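Local coordinates for ribosomal protein S2-related protein (Deinococcus radiodurans, PDB 2JH3), which binds a [4Fe-4S] cluster and may act as a sirohydrochlorin ferrochelatase, inserting iron into a tetrapyrrole, at residues Q25-L30 with D42-G47; D320-V325 with R331-R336. All coordinates share one frame; numbering follows the deposited sequence.

Interaction 1 of 2, residues Q25-L30 with D42-G47; sequences QVAEAL and DEVLEG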
loop_
_atom_site.group_PDB
_atom_site.type_symbol
_atom_site.label_atom_id
_atom_site.label_comp_id
_atom_site.label_asym_id
_atom_site.label_seq_id
_atom_site.Cartn_x
_atom_site.Cartn_y
_atom_site.Cartn_z
ATOM N N GLN A 25 23.503 -8.774 -13.021
ATOM C CA GLN A 25 24.936 -8.494 -13.185
ATOM C C GLN A 25 25.420 -9.096 -14.521
ATOM O O GLN A 25 26.110 -8.412 -15.265
ATOM C CB GLN A 25 25.739 -8.979 -11.939
ATOM C CG GLN A 25 25.893 -8.008 -10.736
ATOM O OE1 GLN A 25 27.194 -9.365 -9.257
ATOM N NE2 GLN A 25 25.504 -8.482 -8.264
ATOM N N VAL A 26 25.067 -10.368 -14.810
ATOM C CA VAL A 26 25.505 -10.994 -16.019
ATOM C C VAL A 26 24.897 -10.283 -17.222
ATOM O O VAL A 26 25.601 -10.008 -18.205
ATOM C CB VAL A 26 25.174 -12.507 -16.085
ATOM C CG1 VAL A 26 25.617 -13.079 -17.448
ATOM C CG2 VAL A 26 25.863 -13.260 -15.028
ATOM N N ALA A 27 23.581 -10.024 -17.163
ATOM C CA ALA A 27 22.862 -9.384 -18.286
ATOM C C ALA A 27 23.480 -8.060 -18.650
ATOM O O ALA A 27 23.780 -7.778 -19.799
ATOM C CB ALA A 27 21.382 -9.207 -17.938
ATOM N N GLU A 28 23.720 -7.251 -17.646
ATOM C CA GLU A 28 24.335 -5.964 -17.852
ATOM C C GLU A 28 25.763 -6.092 -18.436
ATOM O O GLU A 28 26.116 -5.349 -19.328
ATOM C CB GLU A 28 24.281 -5.094 -16.573
ATOM C CG GLU A 28 24.860 -3.657 -16.879
ATOM C CD GLU A 28 24.877 -2.683 -15.716
ATOM O OE1 GLU A 28 25.332 -1.529 -15.944
ATOM O OE2 GLU A 28 24.443 -3.039 -14.600
ATOM N N ALA A 29 26.574 -7.058 -17.976
ATOM C CA ALA A 29 27.930 -7.224 -18.502
ATOM C C ALA A 29 27.938 -7.561 -20.014
ATOM O O ALA A 29 28.762 -7.070 -20.782
ATOM C CB ALA A 29 28.641 -8.339 -17.732
ATOM N N LEU A 30 27.005 -8.418 -20.404
ATOM C CA LEU A 30 26.870 -8.904 -21.731
ATOM C C LEU A 30 26.287 -7.824 -22.654
ATOM O O LEU A 30 26.666 -7.743 -23.838
ATOM C CB LEU A 30 25.995 -10.163 -21.719
ATOM C CG LEU A 30 26.582 -11.450 -21.169
ATOM C CD1 LEU A 30 25.616 -12.628 -21.302
ATOM C CD2 LEU A 30 27.853 -11.746 -21.871
ATOM N N ASP A 42 21.670 -9.613 -30.394
ATOM C CA ASP A 42 21.303 -8.199 -30.589
ATOM C C ASP A 42 20.578 -7.525 -29.417
ATOM O O ASP A 42 20.381 -6.304 -29.456
ATOM C CB ASP A 42 20.448 -8.085 -31.846
ATOM C CG ASP A 42 21.199 -8.667 -33.045
ATOM O OD1 ASP A 42 22.050 -7.918 -33.537
ATOM O OD2 ASP A 42 21.017 -9.883 -33.336
ATOM N N GLU A 43 20.210 -8.317 -28.404
ATOM C CA GLU A 43 19.648 -7.852 -27.169
ATOM C C GLU A 43 19.816 -8.941 -26.096
ATOM O O GLU A 43 19.993 -10.135 -26.431
ATOM C CB GLU A 43 18.160 -7.485 -27.328
ATOM C CG GLU A 43 17.207 -8.666 -27.319
ATOM C CD GLU A 43 15.785 -8.251 -27.417
ATOM O OE1 GLU A 43 15.489 -7.072 -27.119
ATOM O OE2 GLU A 43 14.961 -9.087 -27.806
ATOM N N VAL A 44 19.782 -8.501 -24.834
ATOM C CA VAL A 44 19.852 -9.381 -23.655
ATOM C C VAL A 44 18.732 -8.961 -22.710
ATOM O O VAL A 44 18.614 -7.780 -22.305
ATOM C CB VAL A 44 21.224 -9.326 -22.964
ATOM C CG1 VAL A 44 21.302 -10.292 -21.825
ATOM C CG2 VAL A 44 22.354 -9.588 -23.968
ATOM N N LEU A 45 17.849 -9.896 -22.453
ATOM C CA LEU A 45 16.702 -9.657 -21.612
ATOM C C LEU A 45 16.765 -10.547 -20.357
ATOM O O LEU A 45 17.561 -11.535 -20.290
ATOM C CB LEU A 45 15.429 -9.909 -22.421
ATOM C CG LEU A 45 15.235 -8.941 -23.629
ATOM C CD1 LEU A 45 13.917 -9.234 -24.282
ATOM C CD2 LEU A 45 15.266 -7.445 -23.319
ATOM N N GLU A 46 15.902 -10.214 -19.394
ATOM C CA GLU A 46 15.826 -10.927 -18.123
ATOM C C GLU A 46 14.448 -11.466 -17.889
ATOM O O GLU A 46 13.433 -10.853 -18.270
ATOM C CB GLU A 46 16.150 -9.996 -16.976
ATOM C CG GLU A 46 17.528 -9.485 -17.040
ATOM C CD GLU A 46 17.701 -8.171 -16.260
ATOM O OE1 GLU A 46 17.084 -8.055 -15.189
ATOM O OE2 GLU A 46 18.493 -7.316 -16.669
ATOM N N GLY A 47 14.379 -12.621 -17.252
ATOM C CA GLY A 47 13.128 -13.086 -16.699
ATOM C C GLY A 47 13.324 -13.804 -15.367
ATOM O O GLY A 47 14.426 -14.305 -15.066
#

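Interaction 2 of 2, residues D320-V325 with R331-R336; sequences DLQTVV and RDLTAR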
loop_
_atom_site.group_PDB
_atom_site.type_symbol
_atom_site.label_atom_id
_atom_site.label_comp_id
_atom_site.label_asym_id
_atom_site.label_seq_id
_atom_site.Cartn_x
_atom_site.Cartn_y
_atom_site.Cartn_z
ATOM N N ASP A 320 16.896 18.721 -7.292
ATOM C CA ASP A 320 16.353 18.082 -6.090
ATOM C C ASP A 320 16.165 16.569 -6.395
ATOM O O ASP A 320 15.816 15.793 -5.518
ATOM C CB ASP A 320 15.036 18.832 -5.745
ATOM C CG ASP A 320 14.547 18.659 -4.257
ATOM O OD1 ASP A 320 15.362 18.372 -3.341
ATOM O OD2 ASP A 320 13.306 18.830 -4.009
ATOM N N LEU A 321 16.382 16.153 -7.647
ATOM C CA LEU A 321 16.229 14.751 -8.036
ATOM C C LEU A 321 17.563 14.037 -8.269
ATOM O O LEU A 321 18.479 14.656 -8.739
ATOM C CB LEU A 321 15.363 14.681 -9.284
ATOM C CG LEU A 321 13.957 15.275 -9.119
ATOM C CD1 LEU A 321 13.276 15.332 -10.449
ATOM C CD2 LEU A 321 13.156 14.483 -8.088
ATOM N N GLN A 322 17.641 12.731 -7.988
ATOM C CA GLN A 322 18.821 11.938 -8.331
ATOM C C GLN A 322 18.696 11.554 -9.814
ATOM O O GLN A 322 17.707 11.000 -10.228
ATOM C CB GLN A 322 18.950 10.713 -7.431
ATOM C CG GLN A 322 20.057 9.786 -7.854
ATOM C CD GLN A 322 20.220 8.578 -6.967
ATOM O OE1 GLN A 322 19.536 8.430 -5.930
ATOM N NE2 GLN A 322 21.169 7.725 -7.336
ATOM N N THR A 323 19.684 11.896 -10.614
ATOM C CA THR A 323 19.677 11.619 -12.062
ATOM C C THR A 323 20.382 10.362 -12.369
ATOM O O THR A 323 21.542 10.165 -11.907
ATOM C CB THR A 323 20.412 12.749 -12.842
ATOM O OG1 THR A 323 19.694 13.940 -12.669
ATOM C CG2 THR A 323 20.451 12.496 -14.372
ATOM N N VAL A 324 19.778 9.534 -13.218
ATOM C CA VAL A 324 20.454 8.408 -13.825
ATOM C C VAL A 324 20.324 8.475 -15.294
ATOM O O VAL A 324 19.398 9.153 -15.839
ATOM C CB VAL A 324 19.855 7.081 -13.380
ATOM C CG1 VAL A 324 20.232 6.779 -11.909
ATOM C CG2 VAL A 324 18.364 7.035 -13.577
ATOM N N VAL A 325 21.199 7.743 -15.980
ATOM C CA VAL A 325 21.277 7.920 -17.426
ATOM C C VAL A 325 21.321 6.585 -18.153
ATOM O O VAL A 325 21.629 6.558 -19.332
ATOM C CB VAL A 325 22.496 8.841 -17.807
ATOM C CG1 VAL A 325 22.342 10.232 -17.230
ATOM C CG2 VAL A 325 23.816 8.176 -17.390
ATOM N N ARG A 331 16.222 1.063 -13.322
ATOM C CA ARG A 331 15.768 -0.207 -12.741
ATOM C C ARG A 331 16.148 -0.388 -11.237
ATOM O O ARG A 331 15.282 -0.599 -10.344
ATOM C CB ARG A 331 16.226 -1.382 -13.634
ATOM C CG ARG A 331 15.872 -2.780 -13.064
ATOM C CD ARG A 331 17.092 -3.441 -12.371
ATOM N NE ARG A 331 17.919 -4.076 -13.433
ATOM C CZ ARG A 331 19.220 -3.929 -13.614
ATOM N NH1 ARG A 331 19.993 -3.253 -12.801
ATOM N NH2 ARG A 331 19.773 -4.523 -14.625
ATOM N N ASP A 332 17.416 -0.121 -10.934
ATOM C CA ASP A 332 17.881 -0.143 -9.544
ATOM C C ASP A 332 17.136 0.898 -8.678
ATOM O O ASP A 332 16.766 0.627 -7.563
ATOM C CB ASP A 332 19.362 0.246 -9.469
ATOM C CG ASP A 332 20.312 -0.757 -10.118
ATOM O OD1 ASP A 332 19.888 -1.821 -10.570
ATOM O OD2 ASP A 332 21.527 -0.461 -10.139
ATOM N N LEU A 333 16.945 2.113 -9.165
ATOM C CA LEU A 333 16.324 3.123 -8.354
ATOM C C LEU A 333 14.813 2.903 -8.092
ATOM O O LEU A 333 14.249 3.423 -7.099
ATOM C CB LEU A 333 16.532 4.514 -8.933
ATOM C CG LEU A 333 17.424 5.538 -8.198
ATOM C CD1 LEU A 333 18.671 4.929 -7.491
ATOM C CD2 LEU A 333 17.817 6.675 -9.195
ATOM N N THR A 334 14.180 2.129 -8.927
ATOM C CA THR A 334 12.744 1.833 -8.829
ATOM C C THR A 334 12.470 0.410 -8.314
ATOM O O THR A 334 11.312 -0.053 -8.261
ATOM C CB THR A 334 12.086 2.042 -10.204
ATOM O OG1 THR A 334 12.705 1.231 -11.202
ATOM C CG2 THR A 334 12.163 3.518 -10.636
ATOM N N ALA A 335 13.544 -0.288 -7.918
ATOM C CA ALA A 335 13.438 -1.647 -7.444
ATOM C C ALA A 335 12.806 -1.754 -6.034
ATOM O O ALA A 335 12.249 -2.806 -5.672
ATOM C CB ALA A 335 14.823 -2.366 -7.485
ATOM N N ARG A 336 12.863 -0.693 -5.249
ATOM C CA ARG A 336 12.301 -0.708 -3.905
ATOM C C ARG A 336 11.381 0.489 -3.730
ATOM O O ARG A 336 11.577 1.540 -4.389
ATOM C CB ARG A 336 13.433 -0.649 -2.854
ATOM C CG ARG A 336 14.346 -1.883 -2.901
ATOM C CD ARG A 336 15.610 -1.784 -1.956
ATOM N NE ARG A 336 16.289 -3.119 -1.963
ATOM C CZ ARG A 336 15.930 -4.214 -1.249
ATOM N NH1 ARG A 336 14.871 -4.243 -0.410
ATOM N NH2 ARG A 336 16.600 -5.346 -1.400
#

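Interaction 1 of 2, residues Q25-L30 with D42-G47
Ala-27 on helix 18-35 meets both Val-44 and Glu-46 of the edge strand 43-48, which runs nearly antiparallel to it (170°) with the short axes 8.3 Å apart. The side chain of Glu-46 meets Ala-27 along its length. Its CB leaves the strand at a slant to the helix, but with CG anti to the carbonyl carbon (chi1 -63°) the extended chain runs alongside the alanine methyl. CG passes Ala-27 CB at 4.0 Å, CD follows at 4.2 Å, and OE2 comes closest, 3.7 Å from the same methyl. The carboxylate finds its polar partners elsewhere: OE1 is hydrogen-bonded to Tyr-48 OH and OE2 forms a salt bridge with Arg-31, one helical turn beyond Ala-27. The NH2 of Arg-31 reaches both Glu-46 OE2 and the carbonyl O of Val-44, tying the helix to the strand.

Val-44 points at the helix and splits its branches between two residues. CG1, anti to the backbone N, lies 4.0 Å from both CA and CB of Ala-27, while CG2 is 4.3 Å from Leu-30 CB. Leu-8 and Leu-6 of strand 5-10 touch Ala-27 and Leu-30 respectively, and helix 253-262 packs against Leu-30.

This is the first beta-alpha-beta crossover of the N-terminal CbiX domain, with the helix laid on the parallel part of its sheet. Small Ala-27 lets the strand's side chains approach the helix backbone. Within the two segments the contact is van der Waals packing; with Tyr-48 on OE1 and Arg-31 on OE2 satisfying the buried carboxylate, the aliphatic part of Glu-46 can pack against the helix.

Interaction 2 of 2, residues D320-V325 with R331-R336
Gln-322 carries CG anti to its own nitrogen (chi1 173°) and stays extended through CD, reaching out from strand 322-324 to Leu-333 at the end of helix 327-333. Leu-333 answers with a chi1 of -112°, well off a staggered value, that turns both its methyls to the strand. CD1 lies against the face of the amide, 3.8 Å from Gln-322 NE2 and 3.9 Å from Gln-322 OE1. CD2 touches two residues: it is 3.6 Å from Val-324 CG1 and 3.8 Å from Gln-322 CD. The valine and leucine side chains run past each other in opposite directions, whereas the glutamine crosses the leucine at a slant.

On the neighbouring parallel strand 355-359, Trp-355 touches Leu-333 and Ala-357 touches Val-324. The two strands and the helix make up a beta-alpha-beta unit of the DR2241 stabilising domain, in which 322-324 is an outermost strand of the sheet. On the helix itself, Arg-331 NH1 bridges to Asp-332 OD1 at 2.7 Å, on the syn side but tilted 31° out of the carboxylate plane.

The contact is thus small and mainly aliphatic, at the surface, closed on one side by an amide face whose polar atoms make only van der Waals contact with the leucine.

How the interactions relate
Interaction 1 is buried in the core of the N-terminal CbiX domain, whereas interaction 2 lies at the surface of the stabilising domain. Each joins a helix to an outermost strand within a beta-alpha-beta unit, but the units differ: the helix of interaction 1 precedes its strand, that of interaction 2 follows it. Both rely on dispersion across the segments. In the core, a carboxylate lies alongside a methyl and is paired with an arginine; at the surface, an uncharged amide borders the aliphatic patch. Their centres are about 19 Å apart, yet they meet where Arg-331 NH2 approaches Glu-46 OE2 at 3.7 Å, a long, weak ion pair between the two domains.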